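Local atomic coordinates of YfdX protein (Salmonella enterica I, PDB entry 6A02), a protein that is of unknown biochemical function but appears to act in both the antibiotic stress response and the virulence of the bacterium. Residues Tyr78-Ser83 and Gln131-Leu136; Asn102-Lys107 and Ile117-Leu122; Gly29-Glu34 and Gln45-Ala50; Thr86-Tyr91 and Gly124-Glu129. All coordinates share one frame; numbering follows the deposited sequence. Where two conformers were deposited one is given.

Interactions 1 and 4 join the same two strands, 77-89 and 125-135, at different places along their length. Interaction 1 is buried near the centre of the chain. Interaction 4 lies about 21 Å from that centre and is only partly buried. Both rest on backbone hydrogen bonds. Interactions 2 and 3 are helix pairs held by packing instead. They sit on opposite sides of the chain's centre, with their own centres about 42 Å apart. Interaction 3 is buried, whereas interaction 2 has Lys-103 and Leu-122 exposed at its edge. Interaction 2 touches interaction 4, where Leu-120 packs on Val-127. Ser-83 and Glu-129 probably hydrogen-bond between interactions 1 and 4.

Interaction 1 (Tyr78-Ser83 and Gln131-Leu136); sequences YIRINS and QELIPL
Gln-131 pairs with Ser-83 across the strands, and its side chain runs beside that of Arg-80. Gln-131 OE1 lies 3.6 Å from Arg-80 CD. A water donates to this OE1 and accepts from Arg-80 NH1, bridging amide and guanidinium, whose planes are 79° apart. Arg-80 NE is bonded to the carbonyl of Lys-16, and Gln-131 NE2 to Glu-129. Glu-132 N donates to Asn-82 O at 2.9 Å. Glu-132 O receives a nearly straight bond from Ile-81 N (177°) and a weak one from Asn-82 N. Glu-132 CG is anti to the backbone N (chi1 -175°), and the extended chain crosses Ile-81 at a slant, OE2 3.4 Å from Ile-81 CD1 and OE1 3.3 Å from Asn-82 CB. Leu-133 CD2 touches Arg-80 CG at 3.7 Å. Ile-134 exchanges two backbone bonds with Ile-79. Its CG1 packs 3.7 Å from Ile-79 CG1 and also meets Ile-81 CG2, on the face where helix 19-36 covers Ile-79 and Ile-81. On the other face, Pro-135 CD lies 3.7 Å from Tyr-78 CE1. Leu-136 starts the following helix and meets Ile-79 CD1 through its own CD1. Ile-81 and Asn-82 both face Glu-132, which makes this a classic beta bulge within an antiparallel sheet.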
loop_
_atom_site.group_PDB
_atom_site.type_symbol
_atom_site.label_atom_id
_atom_site.label_comp_id
_atom_site.label_asym_id
_atom_site.label_seq_id
_atom_site.Cartn_x
_atom_site.Cartn_y
_atom_site.Cartn_z
ATOM N N TYR A 78 5.782 -12.625 -16.473
ATOM C CA TYR A 78 6.135 -11.551 -15.557
ATOM C C TYR A 78 7.624 -11.250 -15.642
ATOM O O TYR A 78 8.452 -12.168 -15.710
ATOM C CB TYR A 78 5.823 -11.979 -14.128
ATOM C CG TYR A 78 4.385 -11.801 -13.736
ATOM C CD1 TYR A 78 3.878 -10.532 -13.466
ATOM C CD2 TYR A 78 3.537 -12.899 -13.592
ATOM C CE1 TYR A 78 2.558 -10.348 -13.098
ATOM C CE2 TYR A 78 2.206 -12.732 -13.205
ATOM C CZ TYR A 78 1.725 -11.451 -12.970
ATOM O OH TYR A 78 0.408 -11.272 -12.596
ATOM N N ILE A 79 7.964 -9.960 -15.619
ATOM C CA ILE A 79 9.349 -9.511 -15.519
ATOM C C ILE A 79 9.561 -8.725 -14.229
ATOM O O ILE A 79 8.654 -8.054 -13.717
ATOM C CB ILE A 79 9.820 -8.687 -16.739
ATOM C CG1 ILE A 79 8.966 -7.425 -16.908
ATOM C CG2 ILE A 79 9.857 -9.550 -18.018
ATOM C CD1 ILE A 79 9.660 -6.346 -17.768
ATOM N N ARG A 80 10.786 -8.800 -13.719
ATOM C CA ARG A 80 11.195 -8.088 -12.511
ATOM C C ARG A 80 11.496 -6.629 -12.823
ATOM O O ARG A 80 12.271 -6.331 -13.741
ATOM C CB ARG A 80 12.465 -8.727 -11.939
ATOM C CG ARG A 80 12.266 -10.131 -11.386
ATOM C CD ARG A 80 13.585 -10.751 -10.922
ATOM N NE ARG A 80 14.447 -10.985 -12.071
ATOM C CZ ARG A 80 14.459 -12.112 -12.781
ATOM N NH1 ARG A 80 13.683 -13.139 -12.439
ATOM N NH2 ARG A 80 15.264 -12.210 -13.837
ATOM N N ILE A 81 10.912 -5.714 -12.045
ATOM C CA ILE A 81 11.175 -4.289 -12.209
ATOM C C ILE A 81 11.752 -3.621 -10.970
ATOM O O ILE A 81 12.241 -2.486 -11.078
ATOM C CB ILE A 81 9.950 -3.502 -12.736
ATOM C CG1 ILE A 81 8.872 -3.364 -11.659
ATOM C CG2 ILE A 81 9.401 -4.156 -13.986
ATOM C CD1 ILE A 81 7.745 -2.412 -12.046
ATOM N N ASN A 82 11.720 -4.268 -9.809
ATOM C CA ASN A 82 12.325 -3.686 -8.617
ATOM C C ASN A 82 12.504 -4.784 -7.586
ATOM O O ASN A 82 11.780 -5.782 -7.592
ATOM C CB ASN A 82 11.471 -2.548 -8.043
ATOM C CG ASN A 82 12.200 -1.762 -6.976
ATOM O OD1 ASN A 82 13.203 -1.128 -7.255
ATOM N ND2 ASN A 82 11.707 -1.819 -5.741
ATOM N N SER A 83 13.459 -4.583 -6.682
ATOM C CA SER A 83 13.585 -5.419 -5.498
ATOM C C SER A 83 13.752 -4.541 -4.270
ATOM O O SER A 83 14.467 -3.531 -4.304
ATOM C CB SER A 83 14.795 -6.343 -5.567
ATOM O OG SER A 83 14.536 -7.502 -4.798
ATOM N N GLN A 131 9.939 -8.634 -4.681
ATOM C CA GLN A 131 10.209 -8.423 -6.091
ATOM C C GLN A 131 8.955 -7.878 -6.757
ATOM O O GLN A 131 7.922 -8.559 -6.802
ATOM C CB GLN A 131 10.646 -9.726 -6.757
ATOM C CG GLN A 131 11.988 -10.258 -6.235
ATOM C CD GLN A 131 12.466 -11.475 -6.991
ATOM O OE1 GLN A 131 11.833 -11.916 -7.953
ATOM N NE2 GLN A 131 13.596 -12.025 -6.562
ATOM N N GLU A 132 9.043 -6.652 -7.254
ATOM C CA GLU A 132 7.953 -6.039 -7.993
ATOM C C GLU A 132 8.006 -6.549 -9.425
ATOM O O GLU A 132 9.063 -6.502 -10.061
ATOM C CB GLU A 132 8.120 -4.523 -7.962
ATOM C CG GLU A 132 6.974 -3.779 -8.589
ATOM C CD GLU A 132 7.166 -2.267 -8.602
ATOM O OE1 GLU A 132 8.218 -1.785 -8.142
ATOM O OE2 GLU A 132 6.250 -1.558 -9.082
ATOM N N LEU A 133 6.867 -7.032 -9.930
ATOM C CA LEU A 133 6.779 -7.660 -11.242
ATOM C C LEU A 133 5.656 -7.033 -12.051
ATOM O O LEU A 133 4.632 -6.616 -11.498
ATOM C CB LEU A 133 6.475 -9.167 -11.126
ATOM C CG LEU A 133 7.207 -9.979 -10.047
ATOM C CD1 LEU A 133 6.667 -11.398 -9.966
ATOM C CD2 LEU A 133 8.699 -10.009 -10.317
ATOM N N ILE A 134 5.831 -7.014 -13.372
ATOM C CA ILE A 134 4.728 -6.687 -14.279
ATOM C C ILE A 134 4.608 -7.747 -15.363
ATOM O O ILE A 134 5.611 -8.365 -15.754
ATOM C CB ILE A 134 4.872 -5.303 -14.932
ATOM C CG1 ILE A 134 6.166 -5.219 -15.744
ATOM C CG2 ILE A 134 4.748 -4.185 -13.881
ATOM C CD1 ILE A 134 6.204 -4.028 -16.670
ATOM N N PRO A 135 3.404 -7.975 -15.890
ATOM C CA PRO A 135 3.244 -8.854 -17.056
ATOM C C PRO A 135 3.638 -8.074 -18.302
ATOM O O PRO A 135 3.044 -7.041 -18.611
ATOM C CB PRO A 135 1.747 -9.174 -17.048
ATOM C CG PRO A 135 1.116 -7.939 -16.420
ATOM C CD PRO A 135 2.117 -7.436 -15.402
ATOM N N LEU A 136 4.644 -8.566 -19.023
ATOM C CA LEU A 136 5.286 -7.727 -20.031
ATOM C C LEU A 136 4.361 -7.432 -21.205
ATOM O O LEU A 136 4.170 -6.266 -21.583
ATOM C CB LEU A 136 6.585 -8.370 -20.506
ATOM C CG LEU A 136 7.350 -7.619 -21.601
ATOM C CD1 LEU A 136 7.631 -6.164 -21.232
ATOM C CD2 LEU A 136 8.649 -8.363 -21.909
HETATM O O HOH W 1 12.994 -13.795 -9.695
#

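Interaction 2 (Asn102-Lys107 and Ile117-Leu122)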
loop_
_atom_site.group_PDB
_atom_site.type_symbol
_atom_site.label_atom_id
_atom_site.label_comp_id
_atom_site.label_asym_id
_atom_site.label_seq_id
_atom_site.Cartn_x
_atom_site.Cartn_y
_atom_site.Cartn_z
ATOM N N ASN A 102 26.935 -6.261 14.605
ATOM C CA ASN A 102 28.292 -5.920 14.195
ATOM C C ASN A 102 28.873 -6.971 13.256
ATOM O O ASN A 102 29.581 -6.636 12.301
ATOM C CB ASN A 102 29.184 -5.735 15.419
ATOM C CG ASN A 102 30.631 -5.495 15.046
ATOM O OD1 ASN A 102 30.985 -4.428 14.538
ATOM N ND2 ASN A 102 31.477 -6.493 15.284
ATOM N N LYS A 103 28.573 -8.249 13.501
ATOM C CA LYS A 103 29.062 -9.288 12.601
ATOM C C LYS A 103 28.320 -9.257 11.265
ATOM O O LYS A 103 28.906 -9.525 10.208
ATOM C CB LYS A 103 28.963 -10.658 13.280
ATOM C CG LYS A 103 29.118 -11.813 12.331
ATOM C CD LYS A 103 28.802 -13.137 13.012
ATOM C CE LYS A 103 29.138 -14.287 12.101
ATOM N NZ LYS A 103 27.883 -14.917 11.615
ATOM N N ALA A 104 27.024 -8.936 11.286
ATOM C CA ALA A 104 26.293 -8.792 10.032
ATOM C C ALA A 104 26.894 -7.684 9.176
ATOM O O ALA A 104 26.988 -7.815 7.949
ATOM C CB ALA A 104 24.817 -8.516 10.319
ATOM N N ASN A 105 27.314 -6.592 9.815
ATOM C CA ASN A 105 27.907 -5.477 9.080
ATOM C C ASN A 105 29.200 -5.889 8.382
ATOM O O ASN A 105 29.488 -5.431 7.270
ATOM C CB ASN A 105 28.128 -4.300 10.025
ATOM C CG ASN A 105 26.840 -3.564 10.332
ATOM O OD1 ASN A 105 25.908 -3.587 9.526
ATOM N ND2 ASN A 105 26.783 -2.899 11.480
ATOM N N GLN A 106 29.980 -6.775 9.008
ATOM C CA GLN A 106 31.212 -7.247 8.382
ATOM C C GLN A 106 30.928 -8.036 7.109
ATOM O O GLN A 106 31.620 -7.869 6.096
ATOM C CB GLN A 106 32.008 -8.091 9.380
ATOM C CG GLN A 106 33.263 -8.724 8.805
ATOM C CD GLN A 106 34.331 -7.703 8.467
ATOM O OE1 GLN A 106 34.403 -6.633 9.080
ATOM N NE2 GLN A 106 35.171 -8.028 7.489
ATOM N N LYS A 107 29.906 -8.894 7.133
ATOM C CA LYS A 107 29.571 -9.673 5.946
ATOM C C LYS A 107 29.083 -8.783 4.807
ATOM O O LYS A 107 29.398 -9.036 3.638
ATOM C CB LYS A 107 28.526 -10.728 6.299
ATOM C CG LYS A 107 28.991 -11.685 7.378
ATOM C CD LYS A 107 30.263 -12.409 6.952
ATOM C CE LYS A 107 30.707 -13.397 8.015
ATOM N NZ LYS A 107 31.988 -14.058 7.636
ATOM N N ILE A 117 22.871 -12.921 5.491
ATOM C CA ILE A 117 21.615 -13.539 5.913
ATOM C C ILE A 117 21.825 -14.375 7.166
ATOM O O ILE A 117 21.029 -14.317 8.114
ATOM C CB ILE A 117 21.008 -14.361 4.759
ATOM C CG1 ILE A 117 20.788 -13.471 3.532
ATOM C CG2 ILE A 117 19.714 -15.031 5.196
ATOM C CD1 ILE A 117 19.967 -12.224 3.822
ATOM N N GLU A 118 22.914 -15.144 7.209
ATOM C CA GLU A 118 23.134 -16.019 8.355
ATOM C C GLU A 118 23.483 -15.224 9.610
ATOM O O GLU A 118 23.002 -15.545 10.705
ATOM C CB GLU A 118 24.180 -17.083 8.019
ATOM C CG GLU A 118 23.632 -18.196 7.112
ATOM C CD GLU A 118 22.310 -18.795 7.617
ATOM O OE1 GLU A 118 22.216 -19.132 8.821
ATOM O OE2 GLU A 118 21.363 -18.928 6.809
ATOM N N ALA A 119 24.295 -14.171 9.475
ATOM C CA ALA A 119 24.599 -13.332 10.632
ATOM C C ALA A 119 23.354 -12.607 11.131
ATOM O O ALA A 119 23.162 -12.444 12.344
ATOM C CB ALA A 119 25.708 -12.333 10.295
ATOM N N LEU A 120 22.494 -12.159 10.212
ATOM C CA LEU A 120 21.267 -11.496 10.638
ATOM C C LEU A 120 20.353 -12.449 11.397
ATOM O O LEU A 120 19.686 -12.043 12.358
ATOM C CB LEU A 120 20.558 -10.858 9.442
ATOM C CG LEU A 120 21.253 -9.591 8.931
ATOM C CD1 LEU A 120 20.595 -9.097 7.653
ATOM C CD2 LEU A 120 21.243 -8.499 9.989
ATOM N N LYS A 121 20.319 -13.722 10.989
ATOM C CA LYS A 121 19.541 -14.715 11.727
ATOM C C LYS A 121 20.021 -14.823 13.169
ATOM O O LYS A 121 19.210 -14.907 14.098
ATOM C CB LYS A 121 19.620 -16.075 11.034
ATOM C CG LYS A 121 18.795 -16.200 9.771
ATOM C CD LYS A 121 18.865 -17.628 9.236
ATOM C CE LYS A 121 18.238 -17.745 7.860
ATOM N NZ LYS A 121 18.353 -19.134 7.332
ATOM N N LEU A 122 21.341 -14.807 13.379
ATOM C CA LEU A 122 21.862 -14.818 14.740
ATOM C C LEU A 122 21.466 -13.569 15.512
ATOM O O LEU A 122 21.392 -13.612 16.746
ATOM C CB LEU A 122 23.382 -14.979 14.723
ATOM C CG LEU A 122 23.914 -16.306 14.183
ATOM C CD1 LEU A 122 25.430 -16.354 14.326
ATOM C CD2 LEU A 122 23.271 -17.490 14.890
#
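Lys-103 and Leu-120 reach the facing alanines through their torsions. In Lys-103, CG is anti to the backbone N (chi1 166°). The chain stays extended to CE and then bends at chi4 (-109°), which sets NZ 3.6 Å from Ala-119 CB. NZ also lies 3.9 Å from Leu-122 CD1. In Leu-120, CG is anti to the carbonyl carbon (chi1 -74°), and CD2 comes to 3.6 Å from Ala-104 CB. In the middle, the CB atoms of Ala-104 and Ala-119 are 3.9 Å apart. Ala-119 CB sits closer still to the backbone of the other helix, 3.6 Å from Ala-104 CA. Such small side chains let the two short helix axes approach to 8.3 Å while running nearly antiparallel. Leu-120 also packs on Val-125 and Val-127 of strand 125-135, and on Tyr-156 of the second subunit. Helices 94-109 and 113-122 form a hairpin, and helix 113-122 rests on the sheet. The centre is apolar, methyl on methyl and methyl on backbone. At the exposed edge Lys-103 meets Ala-119 with CG, CD and NZ. With no polar bond across it, the contact probably rests on close fit, not on directed bonds.

Interaction 3 (Gly29-Glu34 and Gln45-Ala50)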
loop_
_atom_site.group_PDB
_atom_site.type_symbol
_atom_site.label_atom_id
_atom_site.label_comp_id
_atom_site.label_asym_id
_atom_site.label_seq_id
_atom_site.Cartn_x
_atom_site.Cartn_y
_atom_site.Cartn_z
ATOM N N GLY A 29 2.272 6.208 -14.901
ATOM C CA GLY A 29 1.571 6.952 -13.867
ATOM C C GLY A 29 1.540 8.446 -14.129
ATOM O O GLY A 29 0.505 9.097 -13.945
ATOM N N MET A 30 2.671 9.011 -14.555
ATOM C CA MET A 30 2.711 10.440 -14.853
ATOM C C MET A 30 1.808 10.765 -16.034
ATOM O O MET A 30 1.110 11.789 -16.037
ATOM C CB MET A 30 4.149 10.882 -15.135
ATOM C CG MET A 30 5.084 10.790 -13.925
ATOM S SD MET A 30 6.702 11.541 -14.213
ATOM C CE MET A 30 6.104 13.043 -14.992
ATOM N N SER A 31 1.790 9.885 -17.036
ATOM C CA SER A 31 0.919 10.086 -18.187
ATOM C C SER A 31 -0.533 10.172 -17.751
ATOM O O SER A 31 -1.268 11.078 -18.164
ATOM C CB SER A 31 1.120 8.944 -19.182
ATOM O OG SER A 31 0.237 9.051 -20.291
ATOM N N ARG A 32 -0.974 9.237 -16.904
ATOM C CA ARG A 32 -2.367 9.261 -16.469
ATOM C C ARG A 32 -2.688 10.555 -15.739
ATOM O O ARG A 32 -3.739 11.163 -15.966
ATOM C CB ARG A 32 -2.674 8.056 -15.580
ATOM C CG ARG A 32 -4.100 8.051 -15.071
ATOM C CD ARG A 32 -4.457 6.693 -14.484
ATOM N NE ARG A 32 -5.802 6.663 -13.927
ATOM C CZ ARG A 32 -6.080 6.963 -12.663
ATOM N NH1 ARG A 32 -5.107 7.325 -11.840
ATOM N NH2 ARG A 32 -7.327 6.911 -12.228
ATOM N N PHE A 33 -1.792 10.997 -14.855
ATOM C CA PHE A 33 -2.050 12.237 -14.137
ATOM C C PHE A 33 -2.211 13.405 -15.101
ATOM O O PHE A 33 -3.102 14.252 -14.923
ATOM C CB PHE A 33 -0.919 12.534 -13.154
ATOM C CG PHE A 33 -1.075 13.868 -12.469
ATOM C CD1 PHE A 33 -1.973 14.025 -11.428
ATOM C CD2 PHE A 33 -0.372 14.973 -12.914
ATOM C CE1 PHE A 33 -2.143 15.273 -10.811
ATOM C CE2 PHE A 33 -0.538 16.215 -12.298
ATOM C CZ PHE A 33 -1.424 16.359 -11.251
ATOM N N GLU A 34 -1.358 13.467 -16.128
ATOM C CA GLU A 34 -1.404 14.609 -17.038
ATOM C C GLU A 34 -2.703 14.664 -17.840
ATOM O O GLU A 34 -3.106 15.750 -18.270
ATOM C CB GLU A 34 -0.162 14.644 -17.925
ATOM C CG GLU A 34 1.141 14.853 -17.165
ATOM C CD GLU A 34 1.234 16.191 -16.451
ATOM O OE1 GLU A 34 0.328 17.040 -16.602
ATOM O OE2 GLU A 34 2.234 16.397 -15.729
ATOM N N GLN A 45 3.256 12.185 -24.743
ATOM C CA GLN A 45 4.714 12.103 -24.747
ATOM C C GLN A 45 5.205 11.087 -23.727
ATOM O O GLN A 45 6.109 10.293 -24.010
ATOM C CB GLN A 45 5.324 13.473 -24.446
ATOM C CG GLN A 45 5.167 14.511 -25.558
ATOM C CD GLN A 45 5.795 15.854 -25.199
ATOM O OE1 GLN A 45 5.789 16.271 -24.039
ATOM N NE2 GLN A 45 6.360 16.526 -26.197
ATOM N N LEU A 46 4.603 11.087 -22.535
ATOM C CA LEU A 46 5.035 10.177 -21.479
ATOM C C LEU A 46 4.675 8.734 -21.814
ATOM O O LEU A 46 5.479 7.820 -21.596
ATOM C CB LEU A 46 4.398 10.605 -20.155
ATOM C CG LEU A 46 4.965 11.902 -19.578
ATOM C CD1 LEU A 46 3.990 12.525 -18.601
ATOM C CD2 LEU A 46 6.300 11.647 -18.902
ATOM N N ALA A 47 3.482 8.512 -22.365
ATOM C CA ALA A 47 3.096 7.165 -22.769
ATOM C C ALA A 47 3.952 6.676 -23.931
ATOM O O ALA A 47 4.297 5.491 -23.995
ATOM C CB ALA A 47 1.607 7.116 -23.121
ATOM N N ALA A 48 4.319 7.579 -24.845
ATOM C CA ALA A 48 5.209 7.200 -25.938
ATOM C C ALA A 48 6.577 6.796 -25.416
ATOM O O ALA A 48 7.183 5.842 -25.920
ATOM C CB ALA A 48 5.329 8.340 -26.948
ATOM N N GLN A 49 7.081 7.496 -24.402
ATOM C CA GLN A 49 8.349 7.078 -23.812
ATOM C C GLN A 49 8.223 5.703 -23.171
ATOM O O GLN A 49 9.110 4.855 -23.321
ATOM C CB GLN A 49 8.855 8.095 -22.789
ATOM C CG GLN A 49 9.202 9.482 -23.334
ATOM C CD GLN A 49 9.479 10.495 -22.230
ATOM O OE1 GLN A 49 9.304 10.208 -21.047
ATOM N NE2 GLN A 49 9.918 11.685 -22.615
ATOM N N ALA A 50 7.122 5.460 -22.452
ATOM C CA ALA A 50 6.915 4.143 -21.862
ATOM C C ALA A 50 6.864 3.064 -22.933
ATOM O O ALA A 50 7.422 1.972 -22.754
ATOM C CB ALA A 50 5.630 4.148 -21.031
#
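Helices 19-36 and 40-54 form an antiparallel helical hairpin, and Leu-46 fills the seam between them against Met-30, Ser-31 and Glu-34. The two short segments run at 160° to each other, with their axes 8.4 Å apart. Leu-46 CG is anti to the carbonyl carbon (chi1 -71°). Beyond it, CD1 reaches the backbone of the facing helix, 3.8 Å from Ser-31 N. The same methyl lies 3.8 Å from Met-30 CB and 3.9 Å from Glu-34 CG. Leu-46 CB is 3.8 Å from Ser-31 CB, so the leucine touches with its base as well as its end. With OG anti to the backbone N (chi1 177°), the Ser-31 hydroxyl comes to 3.7 Å from Ala-47 CB. Its polar partner is the carbonyl of Ala-43, one turn earlier on the second helix. That bond adds a polar tie beside the leucine. Glu-34 turns its carboxylate to Asn-37. Other helices of the chain close in on the small residues: Met-150 packs on Ser-31 and Ala-47, and Leu-162 on Ser-31. The second subunit also contacts the first helix, with its Asn-9 packing on Met-30 and Glu-34. This is an antiparallel helical hairpin packed against two further helices of the chain.

Interaction 4 (Thr86-Tyr91 and Gly124-Glu129)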
loop_
_atom_site.group_PDB
_atom_site.type_symbol
_atom_site.label_atom_id
_atom_site.label_comp_id
_atom_site.label_asym_id
_atom_site.label_seq_id
_atom_site.Cartn_x
_atom_site.Cartn_y
_atom_site.Cartn_z
ATOM N N THR A 86 12.378 -6.513 3.264
ATOM C CA THR A 86 11.687 -6.411 4.545
ATOM C C THR A 86 12.447 -7.208 5.592
ATOM O O THR A 86 12.740 -8.395 5.397
ATOM C CB THR A 86 10.262 -6.960 4.434
ATOM O OG1 THR A 86 9.533 -6.152 3.517
ATOM C CG2 THR A 86 9.554 -6.970 5.812
ATOM N N VAL A 87 12.745 -6.565 6.718
ATOM C CA VAL A 87 13.353 -7.244 7.856
ATOM C C VAL A 87 12.289 -7.468 8.923
ATOM O O VAL A 87 11.313 -6.715 9.034
ATOM C CB VAL A 87 14.557 -6.467 8.428
ATOM C CG1 VAL A 87 15.661 -6.383 7.396
ATOM C CG2 VAL A 87 14.125 -5.072 8.868
ATOM N N ALA A 88 12.477 -8.528 9.707
ATOM C CA ALA A 88 11.637 -8.816 10.867
ATOM C C ALA A 88 12.556 -9.096 12.045
ATOM O O ALA A 88 13.268 -10.106 12.056
ATOM C CB ALA A 88 10.734 -10.019 10.601
ATOM N N GLU A 89 12.538 -8.213 13.036
ATOM C CA GLU A 89 13.479 -8.256 14.146
ATOM C C GLU A 89 12.824 -8.882 15.374
ATOM O O GLU A 89 11.841 -8.349 15.893
ATOM C CB GLU A 89 13.959 -6.846 14.474
ATOM C CG GLU A 89 14.649 -6.165 13.309
ATOM C CD GLU A 89 15.456 -4.966 13.747
ATOM O OE1 GLU A 89 15.721 -4.832 14.960
ATOM O OE2 GLU A 89 15.822 -4.157 12.880
ATOM N N ASP A 90 13.375 -10.004 15.828
ATOM C CA ASP A 90 12.991 -10.576 17.112
ATOM C C ASP A 90 13.515 -9.691 18.234
ATOM O O ASP A 90 14.480 -8.942 18.068
ATOM C CB ASP A 90 13.649 -11.944 17.287
ATOM C CG ASP A 90 12.920 -13.056 16.560
ATOM O OD1 ASP A 90 11.987 -12.771 15.776
ATOM O OD2 ASP A 90 13.305 -14.230 16.758
ATOM N N TYR A 91 12.881 -9.783 19.398
ATOM C CA TYR A 91 13.417 -9.069 20.547
ATOM C C TYR A 91 14.655 -9.786 21.071
ATOM O O TYR A 91 14.620 -10.988 21.354
ATOM C CB TYR A 91 12.382 -8.937 21.666
ATOM C CG TYR A 91 12.989 -8.294 22.893
ATOM C CD1 TYR A 91 13.105 -6.916 22.988
ATOM C CD2 TYR A 91 13.481 -9.067 23.939
ATOM C CE1 TYR A 91 13.681 -6.319 24.100
ATOM C CE2 TYR A 91 14.061 -8.480 25.051
ATOM C CZ TYR A 91 14.151 -7.105 25.126
ATOM O OH TYR A 91 14.720 -6.516 26.235
ATOM N N GLY A 124 18.547 -12.354 15.314
ATOM C CA GLY A 124 17.101 -12.426 15.399
ATOM C C GLY A 124 16.364 -11.761 14.264
ATOM O O GLY A 124 15.182 -11.434 14.415
ATOM N N VAL A 125 17.022 -11.553 13.127
ATOM C CA VAL A 125 16.459 -10.792 12.018
ATOM C C VAL A 125 16.248 -11.743 10.847
ATOM O O VAL A 125 17.200 -12.367 10.367
ATOM C CB VAL A 125 17.382 -9.628 11.618
ATOM C CG1 VAL A 125 16.753 -8.804 10.508
ATOM C CG2 VAL A 125 17.701 -8.756 12.833
ATOM N N SER A 126 15.007 -11.856 10.382
ATOM C CA SER A 126 14.744 -12.553 9.132
ATOM C C SER A 126 14.672 -11.535 7.998
ATOM O O SER A 126 14.345 -10.363 8.212
ATOM C CB SER A 126 13.450 -13.363 9.208
ATOM O OG SER A 126 12.338 -12.518 9.411
ATOM N N VAL A 127 14.975 -11.995 6.787
ATOM C CA VAL A 127 15.033 -11.139 5.604
ATOM C C VAL A 127 14.077 -11.693 4.558
ATOM O O VAL A 127 14.114 -12.888 4.242
ATOM C CB VAL A 127 16.460 -11.042 5.028
ATOM C CG1 VAL A 127 16.465 -10.197 3.765
ATOM C CG2 VAL A 127 17.394 -10.430 6.055
ATOM N N ILE A 128 13.240 -10.815 4.013
ATOM C CA ILE A 128 12.339 -11.139 2.914
ATOM C C ILE A 128 12.672 -10.204 1.764
ATOM O O ILE A 128 12.876 -9.004 1.974
ATOM C CB ILE A 128 10.871 -10.952 3.352
ATOM C CG1 ILE A 128 10.458 -12.051 4.331
ATOM C CG2 ILE A 128 9.936 -10.912 2.144
ATOM C CD1 ILE A 128 10.237 -13.384 3.679
ATOM N N GLU A 129 12.747 -10.745 0.550
ATOM C CA GLU A 129 12.971 -9.929 -0.632
ATOM C C GLU A 129 11.647 -9.745 -1.364
ATOM O O GLU A 129 10.963 -10.728 -1.679
ATOM C CB GLU A 129 14.002 -10.579 -1.554
ATOM C CG GLU A 129 14.305 -9.734 -2.751
ATOM C CD GLU A 129 15.243 -10.391 -3.735
ATOM O OE1 GLU A 129 15.180 -11.627 -3.904
ATOM O OE2 GLU A 129 16.031 -9.653 -4.356
HETATM O O HOH W 2 11.664 -10.835 7.324
HETATM O O HOH W 3 13.300 -13.306 13.018
#
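Thr-86 and Ile-128 open the backbone pairing, each N donating to the other's carbonyl at 2.8 Å. Ala-88 and Ser-126 form the next hydrogen-bonded pair, again with two bonds. A fifth bond follows past the end of the strand pairing, from Asp-90 N to Gly-124 O, short at 2.7 Å and nearly straight (173°). Gly-124 has a positive phi (77°) and ends helix 113-122 in a Schellman motif, so the helix end is tied to the loop that follows strand 77-89. CA-H...O contacts lie between these bonds, such as Val-87 CA to Ser-126 O at 3.3 Å. The closest apolar contacts are on the face of Val-87, Glu-89 and Val-125. Val-125 CG1 packs 3.8 Å from Val-87 CB, and its CG2 lies 4.0 Å from Glu-89 CG. On the other face, Ser-126 OG sits between the backbone N and the carbonyl carbon (chi1 63°), which brings it 3.2 Å from Ala-88 CB. A water links this hydroxyl to Thr-86 O. Ser-126 OG bonds to Gln-138 and Asp-90 OD2 to Lys-141, both of the third subunit. Within the chain, Glu-89 forms a salt bridge with Lys-97, and it also bonds to Tyr-156 of the second subunit. Backbone bonds hold the strands together, and several polar side-chain ends, those of Ser-126, Asp-90 and Glu-89, are used to join neighbouring subunits.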